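Local coordinates for F5/8 type C domain protein (PDB 4ZRX), which probably releases alpha-linked L-fucose from glycans by hydrolysis, as a putative alpha-L-fucosidase, and carries an F5/8 type C domain, at residues G156-Y161 and K195-D200; D163-Q168 and D202-T207. All blocks are in the same frame, centred on the assembly; numbering follows the deposited sequence. Where two conformers were deposited one is given.

Interaction 1. Residues G156-Y161 and K195-D200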
loop_
_atom_site.group_PDB
_atom_site.type_symbol
_atom_site.label_atom_id
_atom_site.label_comp_id
_atom_site.label_asym_id
_atom_site.label_seq_id
_atom_site.Cartn_x
_atom_site.Cartn_y
_atom_site.Cartn_z
ATOM N N GLY A 156 -1.780 -29.728 -10.392
ATOM C CA GLY A 156 -0.499 -30.288 -10.760
ATOM C C GLY A 156 -0.622 -31.410 -11.795
ATOM O O GLY A 156 0.372 -31.846 -12.315
ATOM N N ASP A 157 -1.839 -31.879 -12.078
ATOM C CA ASP A 157 -2.148 -32.682 -13.294
ATOM C C ASP A 157 -2.583 -31.609 -14.285
ATOM O O ASP A 157 -3.775 -31.330 -14.422
ATOM C CB ASP A 157 -3.292 -33.702 -12.973
ATOM C CG ASP A 157 -3.801 -34.495 -14.193
ATOM O OD1 ASP A 157 -3.373 -34.196 -15.331
ATOM O OD2 ASP A 157 -4.667 -35.415 -13.996
ATOM N N SER A 158 -1.629 -31.022 -14.989
ATOM C CA SER A 158 -1.852 -29.697 -15.595
ATOM C C SER A 158 -3.131 -29.512 -16.431
ATOM O O SER A 158 -3.871 -28.557 -16.196
ATOM C CB SER A 158 -0.612 -29.188 -16.333
ATOM O OG SER A 158 0.489 -29.050 -15.445
ATOM N N PRO A 159 -3.412 -30.409 -17.416
ATOM C CA PRO A 159 -4.611 -30.145 -18.236
ATOM C C PRO A 159 -5.901 -30.276 -17.484
ATOM O O PRO A 159 -6.864 -29.574 -17.784
ATOM C CB PRO A 159 -4.542 -31.231 -19.359
ATOM C CG PRO A 159 -3.114 -31.638 -19.390
ATOM C CD PRO A 159 -2.633 -31.546 -17.960
ATOM N N ARG A 160 -5.932 -31.167 -16.517
ATOM C CA ARG A 160 -7.134 -31.401 -15.744
ATOM C C ARG A 160 -7.390 -30.171 -14.849
ATOM O O ARG A 160 -8.512 -29.663 -14.740
ATOM C CB ARG A 160 -6.934 -32.620 -14.878
ATOM C CG ARG A 160 -8.213 -33.134 -14.314
ATOM C CD ARG A 160 -8.109 -34.601 -13.929
ATOM N NE ARG A 160 -9.384 -35.056 -13.362
ATOM C CZ ARG A 160 -9.593 -36.256 -12.826
ATOM N NH1 ARG A 160 -8.618 -37.153 -12.747
ATOM N NH2 ARG A 160 -10.798 -36.565 -12.360
ATOM N N TYR A 161 -6.332 -29.698 -14.231
ATOM C CA TYR A 161 -6.491 -28.466 -13.411
ATOM C C TYR A 161 -6.802 -27.241 -14.253
ATOM O O TYR A 161 -7.572 -26.396 -13.834
ATOM C CB TYR A 161 -5.308 -28.181 -12.507
ATOM C CG TYR A 161 -5.592 -26.966 -11.608
ATOM C CD1 TYR A 161 -6.368 -27.080 -10.478
ATOM C CD2 TYR A 161 -5.087 -25.728 -11.928
ATOM C CE1 TYR A 161 -6.633 -25.985 -9.673
ATOM C CE2 TYR A 161 -5.349 -24.617 -11.130
ATOM C CZ TYR A 161 -6.098 -24.749 -10.011
ATOM O OH TYR A 161 -6.357 -23.639 -9.230
ATOM N N LYS A 195 3.843 -29.983 -6.046
ATOM C CA LYS A 195 3.070 -30.077 -7.302
ATOM C C LYS A 195 3.461 -29.033 -8.344
ATOM O O LYS A 195 3.680 -27.875 -7.988
ATOM C CB LYS A 195 1.580 -30.014 -6.980
ATOM C CG LYS A 195 1.191 -31.010 -5.891
ATOM C CD LYS A 195 -0.283 -31.106 -5.720
ATOM C CE LYS A 195 -0.646 -31.799 -4.412
ATOM N NZ LYS A 195 -1.835 -31.139 -3.795
ATOM N N LYS A 196 3.548 -29.442 -9.616
ATOM C CA LYS A 196 4.046 -28.579 -10.677
ATOM C C LYS A 196 3.000 -28.311 -11.745
ATOM O O LYS A 196 2.882 -29.035 -12.726
ATOM C CB LYS A 196 5.281 -29.178 -11.313
ATOM C CG LYS A 196 6.516 -29.083 -10.466
ATOM C CD LYS A 196 7.715 -29.502 -11.329
ATOM C CE LYS A 196 9.014 -29.542 -10.556
ATOM N NZ LYS A 196 9.986 -30.478 -11.203
ATOM N N GLN A 197 2.283 -27.213 -11.595
ATOM C CA GLN A 197 1.209 -26.890 -12.504
ATOM C C GLN A 197 1.742 -26.034 -13.626
ATOM O O GLN A 197 2.422 -25.055 -13.367
ATOM C CB GLN A 197 0.130 -26.122 -11.729
ATOM C CG GLN A 197 -1.059 -25.685 -12.546
ATOM C CD GLN A 197 -1.863 -26.826 -13.156
ATOM O OE1 GLN A 197 -1.967 -27.919 -12.573
ATOM N NE2 GLN A 197 -2.450 -26.572 -14.325
ATOM N N VAL A 198 1.394 -26.365 -14.862
ATOM C CA VAL A 198 1.705 -25.515 -16.011
ATOM C C VAL A 198 0.379 -24.937 -16.403
ATOM O O VAL A 198 -0.500 -25.633 -16.929
ATOM C CB VAL A 198 2.368 -26.310 -17.177
ATOM C CG1 VAL A 198 2.632 -25.420 -18.361
ATOM C CG2 VAL A 198 3.667 -26.971 -16.670
ATOM N N TYR A 199 0.214 -23.653 -16.101
ATOM C CA TYR A 199 -1.047 -22.990 -16.325
ATOM C C TYR A 199 -1.271 -22.627 -17.794
ATOM O O TYR A 199 -0.358 -22.133 -18.449
ATOM C CB TYR A 199 -1.056 -21.713 -15.531
ATOM C CG TYR A 199 -0.934 -21.897 -14.048
ATOM C CD1 TYR A 199 -2.040 -22.235 -13.296
ATOM C CD2 TYR A 199 0.279 -21.712 -13.397
ATOM C CE1 TYR A 199 -1.947 -22.386 -11.925
ATOM C CE2 TYR A 199 0.379 -21.836 -11.992
ATOM C CZ TYR A 199 -0.779 -22.164 -11.274
ATOM O OH TYR A 199 -0.723 -22.298 -9.917
ATOM N N ASP A 200 -2.507 -22.763 -18.268
ATOM C CA ASP A 200 -2.882 -22.303 -19.612
ATOM C C ASP A 200 -3.426 -20.887 -19.507
ATOM O O ASP A 200 -4.616 -20.620 -19.656
ATOM C CB ASP A 200 -3.918 -23.244 -20.244
ATOM C CG ASP A 200 -4.084 -23.008 -21.744
ATOM O OD1 ASP A 200 -3.679 -21.956 -22.272
ATOM O OD2 ASP A 200 -4.665 -23.905 -22.380
#
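The amide of Q197 lies across the start of helix 158-174 and is gripped from both ends. Its OE1 accepts the backbone N-H of G156 at 2.8 Å, in the plane of the amide carbonyl, while NE2 gives a straighter bond (163°) to a lone pair of S158 O at 3.1 Å. CG stands anti to the backbone N and the chain then bends at chi2 (62°), which brings CD against Y161, 3.6 Å from its CD2; the two side chains cross at about a right angle, with the amide and ring planes 61° apart. An alanine in place of Q197 would probably leave G156 N and S158 O without these partners and open a gap beside the Y161 ring. On the side of Q197 facing Y199, CG lies 3.5 Å above that ring, toward its rim. S158 OG accepts the N-H of V198 at 2.9 Å, a third bond. Y161 OH is hydrogen-bonded to K97 NZ, and Y199 OH to Y155 OH. At G156 a CB would run into K195. A glutamine thus bridges two successive beta-alpha loops, at the C-terminal ends of strands 140-145 and 181-184 of a TIM-barrel-type, probably catalytic domain.

Interaction 2. Residues D163-Q168 and D202-T207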
loop_
_atom_site.group_PDB
_atom_site.type_symbol
_atom_site.label_atom_id
_atom_site.label_comp_id
_atom_site.label_asym_id
_atom_site.label_seq_id
_atom_site.Cartn_x
_atom_site.Cartn_y
_atom_site.Cartn_z
ATOM N N ASP A 163 -8.567 -27.194 -16.996
ATOM C CA ASP A 163 -10.012 -27.277 -17.287
ATOM C C ASP A 163 -10.836 -26.882 -16.074
ATOM O O ASP A 163 -11.844 -26.175 -16.198
ATOM C CB ASP A 163 -10.411 -28.720 -17.709
ATOM C CG ASP A 163 -11.922 -28.885 -17.985
ATOM O OD1 ASP A 163 -12.362 -28.549 -19.112
ATOM O OD2 ASP A 163 -12.665 -29.406 -17.116
ATOM N N PHE A 164 -10.436 -27.396 -14.925
ATOM C CA PHE A 164 -11.105 -27.153 -13.630
ATOM C C PHE A 164 -11.126 -25.646 -13.325
ATOM O O PHE A 164 -12.154 -25.079 -12.956
ATOM C CB PHE A 164 -10.273 -27.940 -12.573
ATOM C CG PHE A 164 -10.676 -27.716 -11.106
ATOM C CD1 PHE A 164 -11.653 -28.482 -10.501
ATOM C CD2 PHE A 164 -10.036 -26.757 -10.354
ATOM C CE1 PHE A 164 -11.969 -28.280 -9.139
ATOM C CE2 PHE A 164 -10.314 -26.579 -9.071
ATOM C CZ PHE A 164 -11.307 -27.311 -8.456
ATOM N N PHE A 165 -9.975 -25.051 -13.512
ATOM C CA PHE A 165 -9.784 -23.601 -13.318
ATOM C C PHE A 165 -10.654 -22.798 -14.240
ATOM O O PHE A 165 -11.317 -21.872 -13.814
ATOM C CB PHE A 165 -8.337 -23.234 -13.469
ATOM C CG PHE A 165 -7.989 -21.823 -12.928
ATOM C CD1 PHE A 165 -7.810 -21.627 -11.563
ATOM C CD2 PHE A 165 -7.928 -20.748 -13.774
ATOM C CE1 PHE A 165 -7.519 -20.374 -11.070
ATOM C CE2 PHE A 165 -7.607 -19.479 -13.295
ATOM C CZ PHE A 165 -7.414 -19.305 -11.917
ATOM N N ILE A 166 -10.715 -23.191 -15.524
ATOM C CA ILE A 166 -11.569 -22.490 -16.448
ATOM C C ILE A 166 -13.001 -22.662 -16.031
ATOM O O ILE A 166 -13.789 -21.746 -16.209
ATOM C CB ILE A 166 -11.313 -22.970 -17.939
ATOM C CG1 ILE A 166 -9.958 -22.413 -18.377
ATOM C CG2 ILE A 166 -12.416 -22.487 -18.877
ATOM C CD1 ILE A 166 -9.448 -22.981 -19.689
ATOM N N ARG A 167 -13.398 -23.858 -15.539
ATOM C CA ARG A 167 -14.793 -24.005 -15.137
ATOM C C ARG A 167 -15.114 -23.108 -13.963
ATOM O O ARG A 167 -16.164 -22.476 -13.964
ATOM C CB ARG A 167 -15.180 -25.455 -14.858
ATOM C CG ARG A 167 -15.433 -26.182 -16.120
ATOM C CD ARG A 167 -15.514 -27.682 -15.848
ATOM N NE ARG A 167 -16.477 -28.071 -14.808
ATOM C CZ ARG A 167 -16.203 -28.942 -13.824
ATOM N NH1 ARG A 167 -14.984 -29.441 -13.687
ATOM N NH2 ARG A 167 -17.141 -29.292 -12.960
ATOM N N GLN A 168 -14.205 -22.990 -12.994
ATOM C CA GLN A 168 -14.406 -22.015 -11.891
ATOM C C GLN A 168 -14.517 -20.561 -12.351
ATOM O O GLN A 168 -15.433 -19.801 -11.953
ATOM C CB GLN A 168 -13.291 -22.140 -10.869
ATOM C CG GLN A 168 -13.324 -23.460 -10.131
ATOM C CD GLN A 168 -12.332 -23.531 -8.966
ATOM O OE1 GLN A 168 -11.297 -22.842 -8.949
ATOM N NE2 GLN A 168 -12.587 -24.423 -8.037
ATOM N N ASP A 202 -3.171 -18.423 -21.465
ATOM C CA ASP A 202 -3.819 -17.891 -22.653
ATOM C C ASP A 202 -5.279 -18.303 -22.713
ATOM O O ASP A 202 -6.142 -17.458 -22.991
ATOM C CB ASP A 202 -3.040 -18.264 -23.930
ATOM C CG ASP A 202 -3.638 -17.619 -25.155
ATOM O OD1 ASP A 202 -3.742 -16.358 -25.234
ATOM O OD2 ASP A 202 -4.067 -18.374 -26.016
ATOM N N ALA A 203 -5.590 -19.549 -22.363
ATOM C CA ALA A 203 -6.985 -19.976 -22.336
ATOM C C ALA A 203 -7.763 -19.248 -21.263
ATOM O O ALA A 203 -8.946 -18.947 -21.456
ATOM C CB ALA A 203 -7.104 -21.506 -22.177
ATOM N N PHE A 204 -7.117 -18.960 -20.129
ATOM C CA PHE A 204 -7.785 -18.210 -19.073
ATOM C C PHE A 204 -8.088 -16.832 -19.617
ATOM O O PHE A 204 -9.170 -16.258 -19.382
ATOM C CB PHE A 204 -6.932 -18.044 -17.809
ATOM C CG PHE A 204 -6.418 -19.331 -17.182
ATOM C CD1 PHE A 204 -6.897 -20.595 -17.547
ATOM C CD2 PHE A 204 -5.477 -19.252 -16.156
ATOM C CE1 PHE A 204 -6.396 -21.745 -16.951
ATOM C CE2 PHE A 204 -4.962 -20.381 -15.557
ATOM C CZ PHE A 204 -5.422 -21.661 -15.976
ATOM N N TYR A 205 -7.130 -16.268 -20.330
ATOM C CA TYR A 205 -7.352 -14.928 -20.911
ATOM C C TYR A 205 -8.452 -14.896 -21.948
ATOM O O TYR A 205 -9.244 -13.949 -22.004
ATOM C CB TYR A 205 -6.037 -14.352 -21.486
ATOM C CG TYR A 205 -6.054 -12.834 -21.757
ATOM C CD1 TYR A 205 -6.924 -11.968 -21.091
ATOM C CD2 TYR A 205 -5.180 -12.299 -22.675
ATOM C CE1 TYR A 205 -6.887 -10.569 -21.341
ATOM C CE2 TYR A 205 -5.171 -10.950 -22.980
ATOM C CZ TYR A 205 -6.015 -10.092 -22.307
ATOM O OH TYR A 205 -5.977 -8.736 -22.578
ATOM N N GLN A 206 -8.519 -15.931 -22.785
ATOM C CA GLN A 206 -9.587 -16.001 -23.788
ATOM C C GLN A 206 -10.965 -16.086 -23.144
ATOM O O GLN A 206 -11.890 -15.399 -23.578
ATOM C CB GLN A 206 -9.355 -17.143 -24.799
ATOM C CG GLN A 206 -8.040 -17.091 -25.595
ATOM C CD GLN A 206 -7.652 -15.708 -26.108
ATOM O OE1 GLN A 206 -6.526 -15.210 -25.846
ATOM N NE2 GLN A 206 -8.587 -15.044 -26.780
ATOM N N THR A 207 -11.054 -16.774 -21.993
ATOM C CA THR A 207 -12.303 -16.850 -21.259
ATOM C C THR A 207 -12.727 -15.503 -20.779
ATOM O O THR A 207 -13.885 -15.116 -20.913
ATOM C CB THR A 207 -12.159 -17.840 -20.087
ATOM O OG1 THR A 207 -11.791 -19.120 -20.596
ATOM C CG2 THR A 207 -13.449 -17.996 -19.270
#
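F165 lays its CD2 over the centre of one face of the F204 ring, 3.4 Å above the plane. The rings meet obliquely, planes at 37° and centroids 4.5 Å apart, while the two side chains cross at about a right angle. F165 CG is anti to its backbone N (chi1 -165°), which sets CG on the side of F204; F204 CG is instead anti to its carbonyl carbon. CD2 of F165 comes within 3.5 Å of F204 CZ, and its CE2 within 3.6 Å of F204 CD2.

I166 packs beside this pair. Its CG1 meets F204 CD1 at 3.7 Å, and CD1, carried outward by an extended chi2, reaches CB of A203 at 3.7 Å. The other branch, CG2, lies 3.8 Å from T207 OG1, one helical turn further on from A203. The contact thus depends on apolar packing, with F204 touched by both F165 and I166. F184 lies against the F165 ring and W201 against that of F204, extending the aromatic cluster; L145 of strand 140-145 also touches F165.

The axes of the segments 163-168 and 202-207 come within 10.3 Å and run nearly parallel, with a crossing angle of -19°. Such side-by-side packing of consecutive helices, both directed the same way around a parallel beta-barrel, is characteristic of the outer layer of a TIM-barrel-type fold.

From the N terminus, the chain enters helix 158-174 through G156-Y161, the first half of interaction 1, and runs on into D163-Q168, the first half of interaction 2. It then passes through strand 181-184 before K195-D200 returns to close interaction 1, and D202-T207, on helix 201-211, closes interaction 2. The two loops cross, their segments alternating along the chain, and both enclose strand 181-184. Their centres lie 12 Å apart and they touch where Y199 CB packs on F204 CE2 at 4.1 Å. Together they tie helix 158-174 to the loop and the helix that follow strand 181-184, one beta-alpha unit after the other.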